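Local coordinates for protein ectonucleotide pyrophosphatase/phosphodiesterase family member 5 (Mus musculus, PDB 5VEO) that probably hydrolyses phosphodiester bonds in nucleotide-derived substrates as a zinc-dependent ectoenzyme of the alkaline phosphatase clan, at residues V153-I156 / I157-T161; E267-D270 / A271-A275. The protein carries 1 engineered substitution. One frame throughout, in Å; residues are numbered along the deposited sequence.

Contact 1: residues V153-I156 / I157-T161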
ATOM      1  N   VAL A 153      10.616  11.733  10.969  1.00 12.67           N
ATOM      2  CA  VAL A 153       9.726  12.708  11.595  1.00 11.73           C
ATOM      3  C   VAL A 153      10.377  14.085  11.609  1.00 11.22           C
ATOM      4  O   VAL A 153       9.729  15.103  11.324  1.00 13.71           O
ATOM      5  CB  VAL A 153       9.361  12.245  13.010  1.00 12.12           C
ATOM      6  CG1 VAL A 153       8.673  13.346  13.793  1.00 13.08           C
ATOM      7  CG2 VAL A 153       8.455  11.022  12.908  1.00 12.57           C
ATOM      8  N   ALA A 154      11.662  14.137  11.956  1.00 14.60           N
ATOM      9  CA  ALA A 154      12.349  15.423  12.040  1.00 14.98           C
ATOM     10  C   ALA A 154      12.282  16.167  10.717  1.00 13.29           C
ATOM     11  O   ALA A 154      12.029  17.380  10.688  1.00 15.37           O
ATOM     12  CB  ALA A 154      13.799  15.215  12.474  1.00 19.49           C
ATOM     13  N   LYS A 155      12.498  15.461   9.607  1.00 12.30           N
ATOM     14  CA  LYS A 155      12.426  16.111   8.302  1.00 14.81           C
ATOM     15  C   LYS A 155      11.017  16.610   8.011  1.00 13.64           C
ATOM     16  O   LYS A 155      10.828  17.730   7.521  1.00 14.58           O
ATOM     17  CB  LYS A 155      12.894  15.147   7.218  1.00 15.03           C
ATOM     18  CG  LYS A 155      14.376  14.869   7.278  1.00 17.00           C
ATOM     19  CD  LYS A 155      15.133  16.150   6.855  1.00 24.31           C
ATOM     20  CE  LYS A 155      16.581  16.216   7.270  1.00 37.52           C
ATOM     21  NZ  LYS A 155      17.018  17.645   7.082  1.00 41.50           N
ATOM     22  N   ILE A 156      10.005  15.776   8.281  1.00 13.86           N
ATOM     23  CA  ILE A 156       8.627  16.197   8.070  1.00 13.13           C
ATOM     24  C   ILE A 156       8.329  17.486   8.838  1.00 11.70           C
ATOM     25  O   ILE A 156       7.708  18.411   8.303  1.00 13.93           O
ATOM     26  CB  ILE A 156       7.667  15.058   8.478  1.00 13.88           C
ATOM     27  CG1 ILE A 156       7.770  13.912   7.466  1.00 15.76           C
ATOM     28  CG2 ILE A 156       6.239  15.577   8.644  1.00 17.02           C
ATOM     29  CD1 ILE A 156       7.123  14.171   6.118  1.00 18.60           C
ATOM     30  N   ILE A 157       8.717  17.538  10.116  1.00 13.93           N
ATOM     31  CA  ILE A 157       8.427  18.702  10.952  1.00 16.32           C
ATOM     32  C   ILE A 157       9.164  19.917  10.414  1.00 16.06           C
ATOM     33  O   ILE A 157       8.611  21.025  10.350  1.00 15.07           O
ATOM     34  CB  ILE A 157       8.814  18.431  12.421  1.00 19.38           C
ATOM     35  CG1 ILE A 157       8.015  17.260  13.046  1.00 22.87           C
ATOM     36  CG2 ILE A 157       8.671  19.722  13.268  1.00 19.47           C
ATOM     37  CD1 ILE A 157       6.641  17.547  13.335  1.00 27.34           C
ATOM     38  N   GLU A 158      10.423  19.721  10.028  1.00 16.98           N
ATOM     39  CA  GLU A 158      11.210  20.794   9.407  1.00 16.08           C
ATOM     40  C   GLU A 158      10.518  21.339   8.167  1.00 14.34           C
ATOM     41  O   GLU A 158      10.435  22.557   7.965  1.00 20.58           O
ATOM     42  CB  GLU A 158      12.589  20.272   9.039  1.00 17.89           C
ATOM     43  CG  GLU A 158      13.460  20.038  10.233  1.00 25.60           C
ATOM     44  CD  GLU A 158      14.685  19.206   9.914  1.00 30.15           C
ATOM     45  OE1 GLU A 158      14.988  18.990   8.710  1.00 29.22           O
ATOM     46  OE2 GLU A 158      15.345  18.759  10.879  1.00 38.40           O
ATOM     47  N   TRP A 159       9.995  20.452   7.323  1.00 14.80           N
ATOM     48  CA  TRP A 159       9.368  20.901   6.089  1.00 14.44           C
ATOM     49  C   TRP A 159       8.060  21.648   6.345  1.00 14.42           C
ATOM     50  O   TRP A 159       7.755  22.620   5.637  1.00 15.54           O
ATOM     51  CB  TRP A 159       9.156  19.707   5.158  1.00 14.28           C
ATOM     52  CG  TRP A 159      10.443  19.069   4.725  1.00 16.51           C
ATOM     53  CD1 TRP A 159      11.685  19.650   4.644  1.00 18.44           C
ATOM     54  CD2 TRP A 159      10.611  17.712   4.324  1.00 19.74           C
ATOM     55  NE1 TRP A 159      12.605  18.734   4.194  1.00 18.71           N
ATOM     56  CE2 TRP A 159      11.970  17.528   4.015  1.00 19.13           C
ATOM     57  CE3 TRP A 159       9.737  16.631   4.207  1.00 17.45           C
ATOM     58  CZ2 TRP A 159      12.468  16.304   3.558  1.00 17.08           C
ATOM     59  CZ3 TRP A 159      10.230  15.423   3.778  1.00 17.17           C
ATOM     60  CH2 TRP A 159      11.584  15.266   3.456  1.00 18.07           C
ATOM     61  N   PHE A 160       7.265  21.213   7.340  1.00 14.81           N
ATOM     62  CA  PHE A 160       6.026  21.917   7.651  1.00 14.95           C
ATOM     63  C   PHE A 160       6.283  23.314   8.224  1.00 14.21           C
ATOM     64  O   PHE A 160       5.364  24.147   8.224  1.00 16.02           O
ATOM     65  CB  PHE A 160       5.182  21.137   8.658  1.00 14.16           C
ATOM     66  CG  PHE A 160       4.234  20.148   8.029  1.00 14.16           C
ATOM     67  CD1 PHE A 160       3.171  20.583   7.257  1.00 15.64           C
ATOM     68  CD2 PHE A 160       4.397  18.793   8.226  1.00 16.53           C
ATOM     69  CE1 PHE A 160       2.289  19.685   6.686  1.00 17.11           C
ATOM     70  CE2 PHE A 160       3.512  17.878   7.645  1.00 16.69           C
ATOM     71  CZ  PHE A 160       2.477  18.326   6.872  1.00 15.13           C
ATOM     72  N   THR A 161       7.494  23.562   8.722  1.00 15.24           N
ATOM     73  CA  THR A 161       7.833  24.829   9.374  1.00 14.68           C
ATOM     74  C   THR A 161       8.954  25.566   8.648  1.00 16.59           C
ATOM     75  O   THR A 161       9.521  26.531   9.192  1.00 18.67           O
ATOM     76  CB  THR A 161       8.230  24.587  10.824  1.00 15.12           C
ATOM     77  OG1 THR A 161       9.391  23.739  10.862  1.00 18.39           O
ATOM     78  CG2 THR A 161       7.050  23.958  11.593  1.00 16.46           C
TER
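Ile156 CG2 lies against the ring of Phe160, 3.7 Å from CE2, the two side chains running side by side off the inner face of the helix. That branch points there because it stands anti to the backbone N, while CG1, beside the N, sends CD1 the other way to the benzo part of Trp159, 4.1 Å from CE3. Ile156 thus touches an aromatic ring with each branch, and together with Phe160 it reaches Leu17 of strand 16-21. This is the tight side. The indole folds back over the preceding turn: Lys155 O sits 3.1 Å above one ring face, near its rim, and Lys155 CB makes a CH-pi contact with the six-membered ring, 4.0 Å from its centroid and 17° off the normal. The indole also stacks with Tyr139. A leucine in place of Trp159 would probably leave Lys155 CB without its aromatic platform and Tyr139 without its stacking partner. On a second packed flank Val153 and Ile157, CG1 to CG1 at 4.0 Å, lie side by side against helix 190-210. The outer side is looser. There Lys155, its chain bent at chi2 (-70°), brings NZ to Glu158 OE1 at 2.9 Å, a salt bridge received by the syn lone pair of OE1; Glu158 itself is exposed. Where the helix runs out, Thr161 OG1 donates to Ile157 O at 2.9 Å. Successive i to i+4 backbone bonds join the turns, the regular pattern of an amphipathic helix packed against the central sheet of an alkaline-phosphatase-type alpha/beta fold.

Contact 2: residues E267-D270 / A271-A275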
ATOM      1  N   GLU A 267      -0.509 -25.392 -22.493  1.00 23.95           N
ATOM      2  CA  GLU A 267       0.178 -26.345 -21.640  1.00 23.22           C
ATOM      3  C   GLU A 267       0.168 -25.871 -20.197  1.00 21.49           C
ATOM      4  O   GLU A 267      -0.165 -26.632 -19.279  1.00 23.27           O
ATOM      5  CB  GLU A 267       1.615 -26.527 -22.104  1.00 24.70           C
ATOM      6  CG  GLU A 267       2.438 -27.376 -21.145  1.00 28.75           C
ATOM      7  CD  GLU A 267       3.891 -27.474 -21.532  1.00 31.27           C
ATOM      8  OE1 GLU A 267       4.180 -27.705 -22.723  1.00 35.23           O
ATOM      9  OE2 GLU A 267       4.755 -27.328 -20.644  1.00 31.65           O
ATOM     10  N   VAL A 268       0.555 -24.614 -19.985  1.00 22.48           N
ATOM     11  CA  VAL A 268       0.652 -24.063 -18.634  1.00 20.86           C
ATOM     12  C   VAL A 268      -0.725 -23.946 -18.011  1.00 21.66           C
ATOM     13  O   VAL A 268      -0.947 -24.352 -16.863  1.00 22.30           O
ATOM     14  CB  VAL A 268       1.371 -22.705 -18.676  1.00 21.45           C
ATOM     15  CG1 VAL A 268       1.308 -22.008 -17.315  1.00 19.95           C
ATOM     16  CG2 VAL A 268       2.800 -22.910 -19.083  1.00 22.13           C
ATOM     17  N   TYR A 269      -1.675 -23.392 -18.756  1.00 21.35           N
ATOM     18  CA  TYR A 269      -3.012 -23.231 -18.210  1.00 21.26           C
ATOM     19  C   TYR A 269      -3.641 -24.582 -17.877  1.00 19.66           C
ATOM     20  O   TYR A 269      -4.209 -24.752 -16.794  1.00 22.89           O
ATOM     21  CB  TYR A 269      -3.888 -22.439 -19.175  1.00 23.80           C
ATOM     22  CG  TYR A 269      -5.261 -22.217 -18.613  1.00 24.68           C
ATOM     23  CD1 TYR A 269      -6.296 -23.076 -18.922  1.00 27.48           C
ATOM     24  CD2 TYR A 269      -5.515 -21.170 -17.741  1.00 25.42           C
ATOM     25  CE1 TYR A 269      -7.556 -22.894 -18.395  1.00 30.47           C
ATOM     26  CE2 TYR A 269      -6.770 -20.978 -17.206  1.00 26.00           C
ATOM     27  CZ  TYR A 269      -7.789 -21.840 -17.542  1.00 27.87           C
ATOM     28  OH  TYR A 269      -9.039 -21.654 -17.012  1.00 37.74           O
ATOM     29  N   ASP A 270      -3.549 -25.563 -18.797  1.00 23.20           N
ATOM     30  CA  ASP A 270      -4.214 -26.847 -18.570  1.00 23.62           C
ATOM     31  C   ASP A 270      -3.568 -27.630 -17.432  1.00 21.55           C
ATOM     32  O   ASP A 270      -4.254 -28.390 -16.734  1.00 27.35           O
ATOM     33  CB  ASP A 270      -4.194 -27.711 -19.833  1.00 27.14           C
ATOM     34  CG  ASP A 270      -5.041 -27.148 -20.945  1.00 28.00           C
ATOM     35  OD1 ASP A 270      -5.853 -26.234 -20.692  1.00 29.54           O
ATOM     36  OD2 ASP A 270      -4.897 -27.639 -22.083  1.00 33.96           O
ATOM     37  N   ALA A 271      -2.253 -27.477 -17.248  1.00 22.39           N
ATOM     38  CA  ALA A 271      -1.561 -28.148 -16.155  1.00 22.45           C
ATOM     39  C   ALA A 271      -1.900 -27.526 -14.808  1.00 20.18           C
ATOM     40  O   ALA A 271      -1.936 -28.233 -13.797  1.00 23.98           O
ATOM     41  CB  ALA A 271      -0.054 -28.086 -16.370  1.00 22.87           C
ATOM     42  N   LEU A 272      -2.153 -26.223 -14.772  1.00 20.98           N
ATOM     43  CA  LEU A 272      -2.297 -25.521 -13.501  1.00 18.49           C
ATOM     44  C   LEU A 272      -3.746 -25.290 -13.095  1.00 18.37           C
ATOM     45  O   LEU A 272      -4.060 -25.354 -11.896  1.00 17.83           O
ATOM     46  CB  LEU A 272      -1.549 -24.182 -13.571  1.00 18.60           C
ATOM     47  CG  LEU A 272      -1.141 -23.593 -12.231  1.00 19.96           C
ATOM     48  CD1 LEU A 272      -0.159 -24.503 -11.489  1.00 20.88           C
ATOM     49  CD2 LEU A 272      -0.528 -22.215 -12.457  1.00 21.15           C
ATOM     50  N   ALA A 273      -4.650 -25.080 -14.053  1.00 18.00           N
ATOM     51  CA  ALA A 273      -6.034 -24.793 -13.700  1.00 20.75           C
ATOM     52  C   ALA A 273      -6.677 -26.021 -13.070  1.00 21.28           C
ATOM     53  O   ALA A 273      -6.697 -27.102 -13.667  1.00 24.54           O
ATOM     54  CB  ALA A 273      -6.827 -24.354 -14.926  1.00 23.30           C
ATOM     55  N   GLY A 274      -7.222 -25.850 -11.868  1.00 21.11           N
ATOM     56  CA  GLY A 274      -7.839 -26.955 -11.158  1.00 23.06           C
ATOM     57  C   GLY A 274      -6.873 -27.962 -10.580  1.00 23.71           C
ATOM     58  O   GLY A 274      -7.310 -29.003 -10.069  1.00 28.45           O
ATOM     59  N   ALA A 275      -5.572 -27.663 -10.595  1.00 21.28           N
ATOM     60  CA  ALA A 275      -4.577 -28.618 -10.133  1.00 19.82           C
ATOM     61  C   ALA A 275      -4.480 -28.666  -8.613  1.00 21.41           C
ATOM     62  O   ALA A 275      -4.176 -29.721  -8.042  1.00 22.89           O
ATOM     63  CB  ALA A 275      -3.223 -28.259 -10.721  1.00 22.22           C
TER
HETATM   64  O   HOH W   1      -6.881 -28.023 -16.255  1.00 34.07           O
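Ala273 CB sits over one face of the Tyr269 ring, 3.9 Å from its centroid and 18° off the ring normal, a CH-pi contact made from one turn further along the chain. The methyl is displaced toward the CE1-CZ side of the ring, with CZ its near neighbour at 3.8 Å and CE1 equally close. Asp270 OD1 approaches the same ring differently, lying at its edge and in its plane. What brings the ring over the methyl is the first torsion of Tyr269: CG lies anti to the backbone N (chi1 -178°), beside the carbonyl carbon, and the side chain leans toward the C-terminal end of the helix. The same pair is tied through the main chain, where Ala273 N donates to Tyr269 O at 2.8 Å in a nearly straight bond. Leu272 N reaches Val268 O at 3.1 Å and adds a second, weak bond to Tyr269 O, so that carbonyl takes two amide donors as the last turn tightens. Ala273 then leaves helical geometry. On the outer side a water donates to both Asp270 O, at 2.7 Å, and Ala273 O, at 2.8 Å, bridging two carbonyls at the C-terminal end of the helix. Tyr269 and Leu272 leave the helix in different directions, yet both reach Val281 of strand 279-283, which Ala273 touches as well; Lys283 of that strand makes a cation-pi contact with the phenol ring. Val268 and Leu272 pack on Ile258 of strand 255-260, Val268 and Tyr269 on Ile302 of strand 302-306, while Glu267 OE2 is hydrogen-bonded to His246. Helix 265-272 thereby packs on the small four-stranded antiparallel sheet, its last turn leading round to strand 279-283.

In the fold
Contacts 1 and 2 both lie within single helices near their C-terminal ends, but in different parts of the fold: their centres are about 53 Å apart, on opposite sides of the chain's centre, and they do not touch. Contact 1 belongs to helix 149-160 beside the eight-stranded mixed sheet, contact 2 to helix 265-272 on the separate four-stranded antiparallel sheet. Each is partly buried, with an apolar face toward its sheet. The first joins aliphatic and aromatic side chains inside and the charged pair Lys155 and Glu158 outside; the second has a single methyl-on-ring contact, polar partners in the surrounding loop and strand, and a water joining two backbone carbonyls where the helix ends.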